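Local coordinates for Glp_546_48378_50642 (Giardia intestinalis, PDB 2QVW), which cleaves double-stranded RNA into siRNAs of 21 to 23 base pairs for the RNA interference pathway, at residues A[432-437]-A[535-540]; A[505-510]-A[529-534]. One frame throughout, in Å; residues are numbered along the deposited sequence.

Contact 1: A[432-437]-A[535-540]; sequences TLMSPE and LARGLW
Met434 packs its SD on the backbone of Arg537, while the Arg537 guanidinium goes to the main-chain oxygen of Met434. The thioether of Met434 ends against segment 535-540 of helix 528-542: Met434 CE lies against Ala536 CB and 3.5 Å from Trp540 CB, and a bend at chi3 (110°) carries it there. SD sits 4.5 Å from the centroid of the five-membered ring of Trp540, 32° off the ring normal, an oblique Met-aromatic contact. The indole CG is anti to its backbone N (chi1 174°), which starts the ring off beside the sulfur; its six-membered part meets Leu433, whose CD1 is 4.1 Å from Trp540 CZ2. The Arg537 guanidinium brings one edge to a single acceptor, Met434 O, with NE at 3.2 Å and NH2 at 3.0 Å, although the place of that oxygen is not fully certain. Arg537 NE also bonds weakly to Ala430 O, in the last turn of helix 421-433, whereas Met434 lies just past its end. Ser435 OG accepts from Glu437 N in an ST turn. The contact thus joins the C-terminal exit of helix 421-433 to helix 528-542. Backbone bonds from Leu433 to Cys483 and from Ser435 to Val481 dock this exit on a loop, Phe491 of helix 486-497 packs on Ala536, and Trp540 O accepts from Arg352 of helix 330-356, which also carries Glu338, a probable manganese ligand.

Contact 2: A[505-510]-A[529-534]; sequences DWYRLG and IDIMTH
The helical turns carrying Tyr507 and His534 cross almost perpendicularly, at 96°, with their axes 8.7 Å apart; Gly510, which has no side chain, and His534 form the closest CA pair, at 4.0 Å. Tyr507 gives segment 505-510 the larger part of its contact. Its CG is anti to the backbone N (chi1 -177°), and the ring presents the CD1 and CE1 side to the other helix. Tyr507 CD1 lies 3.7 Å from His534 CB, and Tyr507 CE1 is 3.8 Å from His534 CD2. The two rings are nearly perpendicular, at 86°, with centroids 5.5 Å apart, but the approach is oblique. Ile531 comes up at the tyrosine edge: Ile531 CA is close to the ring plane, 3.9 Å from Tyr507 CE1, and Ile531 CG1 adds an apolar contact to the same carbon. His534 also turns ND1 to Gly510 O, which lies at the imidazole edge at 3.5 Å, a weak hydrogen bond. That carbonyl also accepts from Ser514 OG of its own helix. Val457 of helix 448-458 packs on Tyr507. With one weak hydrogen bond between the segments, and packing of rings, aliphatic carbons and backbone otherwise, this buried right-angled crossing of two helices probably owes its cohesion chiefly to fit and dispersion.

In the fold
Helix 528-542 serves both contacts: contact 2 uses its earlier turns to meet helix 500-516, and contact 1 the following ones to meet the end of helix 421-433. Their centres are 8 Å apart and both are buried. Contact 2 is local, nested inside the long, largely helical loop that contact 1 closes. Pro436 of contact 1 packs on Ile529, while Leu535 and Leu539 pack on Tyr507 and Trp506, so the two form one core. Contact 1 adds an arginine reaching a main-chain carbonyl and a sulfur-aromatic contact, and its Leu433 side chain is about 10 Å from that of Glu409, a probable manganese ligand; contact 2 lies away from the metal-binding residues of the RNase III domains.

Contact 1: A[432-437]-A[535-540]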
# COMPACT_ATOMS: atom_id res chain seq x y z
N THR A 432 2.35 -19.94 0.11
CA THR A 432 3.64 -19.86 0.76
C THR A 432 4.00 -20.80 1.91
O THR A 432 5.06 -21.42 1.88
CB THR A 432 3.90 -18.41 1.20
OG1 THR A 432 2.78 -17.94 1.96
CG2 THR A 432 4.07 -17.50 -0.01
N LEU A 433 3.15 -20.90 2.93
CA LEU A 433 3.42 -21.75 4.09
C LEU A 433 3.52 -23.23 3.76
O LEU A 433 4.21 -23.97 4.46
CB LEU A 433 2.35 -21.58 5.16
CG LEU A 433 2.08 -20.20 5.75
CD1 LEU A 433 1.10 -20.36 6.90
CD2 LEU A 433 3.36 -19.56 6.24
N MET A 434 2.82 -23.64 2.71
CA MET A 434 2.80 -25.04 2.27
C MET A 434 3.20 -25.12 0.81
O MET A 434 2.66 -24.40 -0.03
CB MET A 434 1.39 -25.61 2.44
CG MET A 434 0.78 -25.28 3.78
SD MET A 434 -0.99 -25.14 3.75
CE MET A 434 -1.41 -26.53 4.63
N SER A 435 4.14 -26.00 0.50
CA SER A 435 4.62 -26.14 -0.85
C SER A 435 5.43 -27.42 -0.99
O SER A 435 6.06 -27.88 -0.03
CB SER A 435 5.50 -24.93 -1.19
OG SER A 435 6.33 -25.19 -2.30
N PRO A 436 5.41 -28.03 -2.18
CA PRO A 436 6.16 -29.27 -2.39
C PRO A 436 7.65 -28.99 -2.28
O PRO A 436 8.47 -29.89 -2.12
CB PRO A 436 5.74 -29.70 -3.78
CG PRO A 436 5.44 -28.42 -4.46
CD PRO A 436 4.69 -27.66 -3.41
N GLU A 437 7.98 -27.71 -2.36
CA GLU A 437 9.36 -27.27 -2.28
C GLU A 437 9.87 -27.23 -0.85
O GLU A 437 11.02 -26.85 -0.60
CB GLU A 437 9.50 -25.89 -2.94
CG GLU A 437 10.90 -25.31 -2.92
CD GLU A 437 11.97 -26.29 -3.40
OE1 GLU A 437 11.89 -26.77 -4.57
OE2 GLU A 437 12.89 -26.59 -2.61
N LEU A 535 -3.59 -31.48 -0.20
CA LEU A 535 -4.44 -31.87 0.91
C LEU A 535 -4.21 -30.83 1.98
O LEU A 535 -5.15 -30.26 2.53
CB LEU A 535 -4.05 -33.25 1.43
CG LEU A 535 -4.27 -34.45 0.52
CD1 LEU A 535 -3.79 -35.68 1.23
CD2 LEU A 535 -5.73 -34.58 0.15
N ALA A 536 -2.93 -30.58 2.26
CA ALA A 536 -2.51 -29.61 3.26
C ALA A 536 -3.29 -28.32 3.09
O ALA A 536 -3.99 -27.89 4.00
CB ALA A 536 -1.02 -29.34 3.14
N ARG A 537 -3.17 -27.71 1.91
CA ARG A 537 -3.88 -26.47 1.61
C ARG A 537 -5.35 -26.65 1.98
O ARG A 537 -5.86 -25.98 2.88
CB ARG A 537 -3.76 -26.14 0.12
CG ARG A 537 -2.33 -26.05 -0.41
CD ARG A 537 -1.78 -24.63 -0.39
NE ARG A 537 -0.44 -24.53 -0.96
CZ ARG A 537 -0.10 -24.93 -2.18
NH1 ARG A 537 -1.01 -25.47 -2.97
NH2 ARG A 537 1.14 -24.78 -2.61
N GLY A 538 -6.00 -27.58 1.28
CA GLY A 538 -7.40 -27.88 1.51
C GLY A 538 -7.77 -28.10 2.97
O GLY A 538 -8.78 -27.60 3.42
N LEU A 539 -6.96 -28.85 3.70
CA LEU A 539 -7.25 -29.08 5.11
C LEU A 539 -6.97 -27.84 5.93
O LEU A 539 -7.59 -27.63 6.98
CB LEU A 539 -6.39 -30.22 5.64
CG LEU A 539 -7.02 -31.60 5.52
CD1 LEU A 539 -6.00 -32.66 5.89
CD2 LEU A 539 -8.23 -31.67 6.44
N TRP A 540 -6.03 -27.02 5.46
CA TRP A 540 -5.65 -25.78 6.13
C TRP A 540 -6.87 -24.89 6.18
O TRP A 540 -7.38 -24.58 7.26
CB TRP A 540 -4.50 -25.11 5.38
CG TRP A 540 -4.11 -23.74 5.89
CD1 TRP A 540 -4.39 -22.55 5.29
CD2 TRP A 540 -3.40 -23.42 7.10
NE1 TRP A 540 -3.89 -21.50 6.04
CE2 TRP A 540 -3.28 -22.01 7.16
CE3 TRP A 540 -2.85 -24.19 8.14
CZ2 TRP A 540 -2.63 -21.35 8.21
CZ3 TRP A 540 -2.20 -23.53 9.19
CH2 TRP A 540 -2.10 -22.12 9.22

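Contact 2: A[505-510]-A[529-534]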
# COMPACT_ATOMS: atom_id res chain seq x y z
N ASP A 505 -11.93 -35.07 -1.14
CA ASP A 505 -12.59 -33.77 -1.07
C ASP A 505 -11.57 -32.70 -0.71
O ASP A 505 -11.64 -31.57 -1.19
CB ASP A 505 -13.71 -33.82 -0.04
CG ASP A 505 -14.78 -34.83 -0.39
OD1 ASP A 505 -15.33 -34.74 -1.51
OD2 ASP A 505 -15.06 -35.72 0.44
N TRP A 506 -10.61 -33.07 0.14
CA TRP A 506 -9.55 -32.16 0.55
C TRP A 506 -8.61 -31.93 -0.62
O TRP A 506 -8.08 -30.84 -0.81
CB TRP A 506 -8.75 -32.76 1.71
CG TRP A 506 -9.55 -32.95 2.94
CD1 TRP A 506 -9.63 -34.07 3.69
CD2 TRP A 506 -10.42 -31.99 3.54
NE1 TRP A 506 -10.51 -33.88 4.72
CE2 TRP A 506 -11.01 -32.61 4.65
CE3 TRP A 506 -10.77 -30.67 3.24
CZ2 TRP A 506 -11.93 -31.95 5.48
CZ3 TRP A 506 -11.68 -30.01 4.06
CH2 TRP A 506 -12.25 -30.66 5.17
N TYR A 507 -8.41 -32.98 -1.39
CA TYR A 507 -7.55 -32.90 -2.55
C TYR A 507 -8.18 -32.01 -3.61
O TYR A 507 -7.62 -30.97 -3.96
CB TYR A 507 -7.31 -34.28 -3.13
CG TYR A 507 -6.37 -34.26 -4.29
CD1 TYR A 507 -4.99 -34.10 -4.09
CD2 TYR A 507 -6.84 -34.37 -5.60
CE1 TYR A 507 -4.11 -34.07 -5.17
CE2 TYR A 507 -5.97 -34.34 -6.69
CZ TYR A 507 -4.61 -34.19 -6.46
OH TYR A 507 -3.75 -34.17 -7.54
N ARG A 508 -9.35 -32.42 -4.11
CA ARG A 508 -10.05 -31.64 -5.14
C ARG A 508 -10.19 -30.18 -4.73
O ARG A 508 -10.39 -29.31 -5.58
CB ARG A 508 -11.43 -32.25 -5.45
CG ARG A 508 -11.39 -33.41 -6.45
CD ARG A 508 -12.77 -33.80 -7.02
NE ARG A 508 -13.66 -34.43 -6.05
CZ ARG A 508 -14.41 -33.77 -5.16
NH1 ARG A 508 -14.41 -32.44 -5.11
NH2 ARG A 508 -15.18 -34.45 -4.31
N LEU A 509 -10.08 -29.92 -3.44
CA LEU A 509 -10.17 -28.56 -2.95
C LEU A 509 -8.78 -27.93 -2.99
O LEU A 509 -8.62 -26.78 -3.40
CB LEU A 509 -10.71 -28.53 -1.52
CG LEU A 509 -10.63 -27.18 -0.78
CD1 LEU A 509 -11.35 -26.11 -1.60
CD2 LEU A 509 -11.25 -27.29 0.61
N GLY A 510 -7.77 -28.68 -2.56
CA GLY A 510 -6.42 -28.16 -2.57
C GLY A 510 -5.99 -27.90 -4.00
O GLY A 510 -5.36 -26.90 -4.31
N ILE A 529 4.56 -35.54 -3.19
CA ILE A 529 4.70 -34.32 -2.40
C ILE A 529 3.59 -33.42 -2.89
O ILE A 529 2.88 -32.81 -2.09
CB ILE A 529 6.06 -33.59 -2.65
CG1 ILE A 529 7.26 -34.49 -2.33
CG2 ILE A 529 6.14 -32.37 -1.76
CD1 ILE A 529 7.45 -35.66 -3.30
N ASP A 530 3.43 -33.34 -4.21
CA ASP A 530 2.41 -32.51 -4.81
C ASP A 530 1.06 -32.88 -4.24
O ASP A 530 0.32 -32.02 -3.79
CB ASP A 530 2.39 -32.68 -6.33
CG ASP A 530 3.45 -31.84 -7.02
OD1 ASP A 530 3.45 -30.61 -6.83
OD2 ASP A 530 4.29 -32.41 -7.75
N ILE A 531 0.75 -34.17 -4.26
CA ILE A 531 -0.52 -34.67 -3.74
C ILE A 531 -0.72 -34.28 -2.28
O ILE A 531 -1.75 -33.73 -1.90
CB ILE A 531 -0.58 -36.22 -3.86
CG1 ILE A 531 -0.78 -36.62 -5.33
CG2 ILE A 531 -1.71 -36.76 -3.00
CD1 ILE A 531 -0.58 -38.09 -5.59
N MET A 532 0.28 -34.55 -1.47
CA MET A 532 0.21 -34.24 -0.06
C MET A 532 -0.06 -32.77 0.18
O MET A 532 -0.89 -32.42 1.03
CB MET A 532 1.51 -34.65 0.63
CG MET A 532 1.32 -35.48 1.90
SD MET A 532 0.10 -36.84 1.72
CE MET A 532 0.79 -37.78 0.38
N THR A 533 0.62 -31.89 -0.56
CA THR A 533 0.43 -30.45 -0.41
C THR A 533 -1.01 -30.00 -0.66
O THR A 533 -1.56 -29.24 0.13
CB THR A 533 1.35 -29.64 -1.35
OG1 THR A 533 2.73 -29.90 -1.04
CG2 THR A 533 1.09 -28.16 -1.19
N HIS A 534 -1.60 -30.49 -1.75
CA HIS A 534 -2.98 -30.13 -2.10
C HIS A 534 -3.95 -30.49 -1.00
O HIS A 534 -5.01 -29.89 -0.89
CB HIS A 534 -3.40 -30.83 -3.39
CG HIS A 534 -2.68 -30.33 -4.61
ND1 HIS A 534 -2.71 -29.01 -5.00
CD2 HIS A 534 -1.92 -30.98 -5.51
CE1 HIS A 534 -1.99 -28.87 -6.09
NE2 HIS A 534 -1.50 -30.05 -6.43